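Local coordinates for hypothetical membrane protein (Corynebacterium glutamicum, PDB 6JSB), which binds heme b in its HtaA-family domain and probably passes heme along the corynebacterial heme-uptake pathway, at residues E56-P60 with L71-W77. Numbering follows the deposited sequence.
Sequences EFTWP and LGGGVHW
Val75 (chi1 t) fills the apolar centre, wedged between two aromatic side chains of residues 56-60. Phe57 has chi1 m and chi2 113°; Trp59 has chi1 m and chi2 76°. Val75 CG2 makes a CH-pi contact over one face of the Phe57 ring, 4.2 Å from the centroid, and lies 3.5 Å from Trp59 CH2; Val75 CG1 is 3.8 Å from Phe57 CZ. Beyond it the Trp77 indole (chi1 m, chi2 -106°) swings in, its CZ2 4.0 Å from Phe57 CE1. Ile40 of strand 39-43 packs on Phe57, Val75 and Trp77. Both segments belong to a beta hairpin, strands 56-65 and 68-81, within the large antiparallel sheet of the HtaA-family domain. Residues 56-60 are extended; Gly72 and Gly73 interrupt the partner before strand 74-77 resumes. These short strands run antiparallel, N-to-C directions 145° apart, axes 9.4 Å at closest, and CA separations open from 5.5 Å (Pro60-Gly72) through 6.0 Å (Trp59-Gly73) to 8.9 Å (Phe57-Val75). Into the gap reaches the Trp59 indole, its edge facing Gly72 O (3.6 Å from CE3) and Gly73 O (3.7 Å from CZ3). At phi/psi 106/160, a CB on Gly73 would jam against Gly72 O and crowd Pro60 CD and Trp59 CE3. Trp77 NE1 hydrogen-bonds Asn21 OD1, the Trp77 side chain lying about 7 Å from the heme; Trp59 NE1 hydrogen-bonds Trp14 O. At the closed end Gly72 N donates a hydrogen bond to Pro60 O (2.9 Å, N-H...O 166°).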
loop_
_atom_site.group_PDB
_atom_site.type_symbol
_atom_site.label_atom_id
_atom_site.label_comp_id
_atom_site.label_asym_id
_atom_site.label_seq_id
_atom_site.Cartn_x
_atom_site.Cartn_y
_atom_site.Cartn_z
ATOM N N GLU A 56 3.197 -1.991 -11.441
ATOM C CA GLU A 56 1.794 -1.865 -10.965
ATOM C C GLU A 56 1.523 -2.942 -9.934
ATOM O O GLU A 56 2.146 -4.028 -9.955
ATOM C CB GLU A 56 0.829 -2.059 -12.167
ATOM C CG GLU A 56 0.950 -0.898 -13.169
ATOM C CD GLU A 56 -0.006 -1.045 -14.334
ATOM O OE1 GLU A 56 0.398 -1.670 -15.305
ATOM O OE2 GLU A 56 -1.175 -0.567 -14.258
ATOM N N PHE A 57 0.597 -2.657 -9.001
ATOM C CA PHE A 57 0.143 -3.684 -8.073
ATOM C C PHE A 57 -1.367 -3.779 -8.118
ATOM O O PHE A 57 -2.041 -2.731 -8.093
ATOM C CB PHE A 57 0.505 -3.332 -6.578
ATOM C CG PHE A 57 1.960 -3.146 -6.292
ATOM C CD1 PHE A 57 2.431 -1.881 -5.930
ATOM C CD2 PHE A 57 2.837 -4.231 -6.335
ATOM C CE1 PHE A 57 3.800 -1.673 -5.621
ATOM C CE2 PHE A 57 4.152 -4.038 -6.016
ATOM C CZ PHE A 57 4.655 -2.771 -5.686
ATOM N N THR A 58 -1.907 -5.001 -8.121
ATOM C CA THR A 58 -3.346 -5.138 -7.867
ATOM C C THR A 58 -3.500 -5.838 -6.524
ATOM O O THR A 58 -2.727 -6.749 -6.204
ATOM C CB THR A 58 -4.109 -5.942 -8.938
ATOM O OG1 THR A 58 -3.739 -7.321 -8.829
ATOM C CG2 THR A 58 -3.808 -5.402 -10.320
ATOM N N TRP A 59 -4.437 -5.376 -5.718
ATOM C CA TRP A 59 -4.668 -5.880 -4.388
ATOM C C TRP A 59 -6.031 -6.556 -4.363
ATOM O O TRP A 59 -7.005 -5.960 -4.866
ATOM C CB TRP A 59 -4.650 -4.706 -3.351
ATOM C CG TRP A 59 -3.367 -3.867 -3.362
ATOM C CD1 TRP A 59 -3.007 -2.920 -4.294
ATOM C CD2 TRP A 59 -2.320 -3.866 -2.364
ATOM N NE1 TRP A 59 -1.797 -2.336 -3.952
ATOM C CE2 TRP A 59 -1.348 -2.906 -2.779
ATOM C CE3 TRP A 59 -2.117 -4.593 -1.180
ATOM C CZ2 TRP A 59 -0.230 -2.611 -2.039
ATOM C CZ3 TRP A 59 -0.946 -4.315 -0.420
ATOM C CH2 TRP A 59 -0.023 -3.340 -0.859
ATOM N N PRO A 60 -6.161 -7.756 -3.788
ATOM C CA PRO A 60 -7.434 -8.471 -3.873
ATOM C C PRO A 60 -8.435 -7.916 -2.876
ATOM O O PRO A 60 -8.101 -7.659 -1.729
ATOM C CB PRO A 60 -7.044 -9.922 -3.520
ATOM C CG PRO A 60 -5.819 -9.749 -2.553
ATOM C CD PRO A 60 -5.081 -8.572 -3.169
ATOM N N LEU A 71 -9.198 -4.810 1.711
ATOM C CA LEU A 71 -8.280 -5.488 0.795
ATOM C C LEU A 71 -7.356 -6.431 1.572
ATOM O O LEU A 71 -7.139 -6.289 2.779
ATOM C CB LEU A 71 -7.425 -4.468 0.017
ATOM C CG LEU A 71 -8.177 -3.321 -0.700
ATOM C CD1 LEU A 71 -7.266 -2.264 -1.275
ATOM C CD2 LEU A 71 -9.147 -3.856 -1.764
ATOM N N GLY A 72 -6.806 -7.419 0.863
ATOM C CA GLY A 72 -5.776 -8.281 1.403
ATOM C C GLY A 72 -4.484 -8.024 0.647
ATOM O O GLY A 72 -4.428 -7.156 -0.220
ATOM N N GLY A 73 -3.445 -8.778 1.012
ATOM C CA GLY A 73 -2.203 -8.706 0.258
ATOM C C GLY A 73 -1.114 -7.939 1.008
ATOM O O GLY A 73 -1.377 -7.171 1.932
ATOM N N GLY A 74 0.130 -8.177 0.601
ATOM C CA GLY A 74 1.269 -7.506 1.214
ATOM C C GLY A 74 2.312 -7.196 0.164
ATOM O O GLY A 74 2.463 -7.929 -0.819
ATOM N N VAL A 75 3.035 -6.093 0.385
ATOM C CA VAL A 75 4.189 -5.738 -0.453
ATOM C C VAL A 75 5.345 -5.349 0.462
ATOM O O VAL A 75 5.141 -4.624 1.434
ATOM C CB VAL A 75 3.867 -4.578 -1.413
ATOM C CG1 VAL A 75 5.114 -4.213 -2.193
ATOM C CG2 VAL A 75 2.714 -4.970 -2.367
ATOM N N HIS A 76 6.559 -5.815 0.139
ATOM C CA HIS A 76 7.735 -5.584 0.994
ATOM C C HIS A 76 8.809 -4.958 0.119
ATOM O O HIS A 76 9.201 -5.569 -0.894
ATOM C CB HIS A 76 8.233 -6.936 1.538
ATOM C CG HIS A 76 9.343 -6.841 2.534
ATOM N ND1 HIS A 76 10.230 -7.883 2.724
ATOM C CD2 HIS A 76 9.706 -5.861 3.394
ATOM C CE1 HIS A 76 11.100 -7.543 3.670
ATOM N NE2 HIS A 76 10.801 -6.328 4.105
ATOM N N TRP A 77 9.321 -3.784 0.506
ATOM C CA TRP A 77 10.428 -3.141 -0.209
ATOM C C TRP A 77 11.685 -3.163 0.665
ATOM O O TRP A 77 11.610 -2.865 1.871
ATOM C CB TRP A 77 10.138 -1.671 -0.476
ATOM C CG TRP A 77 8.965 -1.328 -1.366
ATOM C CD1 TRP A 77 9.051 -0.868 -2.666
ATOM C CD2 TRP A 77 7.574 -1.255 -0.999
ATOM N NE1 TRP A 77 7.792 -0.566 -3.139
ATOM C CE2 TRP A 77 6.865 -0.822 -2.138
ATOM C CE3 TRP A 77 6.854 -1.569 0.187
ATOM C CZ2 TRP A 77 5.465 -0.625 -2.124
ATOM C CZ3 TRP A 77 5.489 -1.389 0.207
ATOM C CH2 TRP A 77 4.790 -0.934 -0.954
#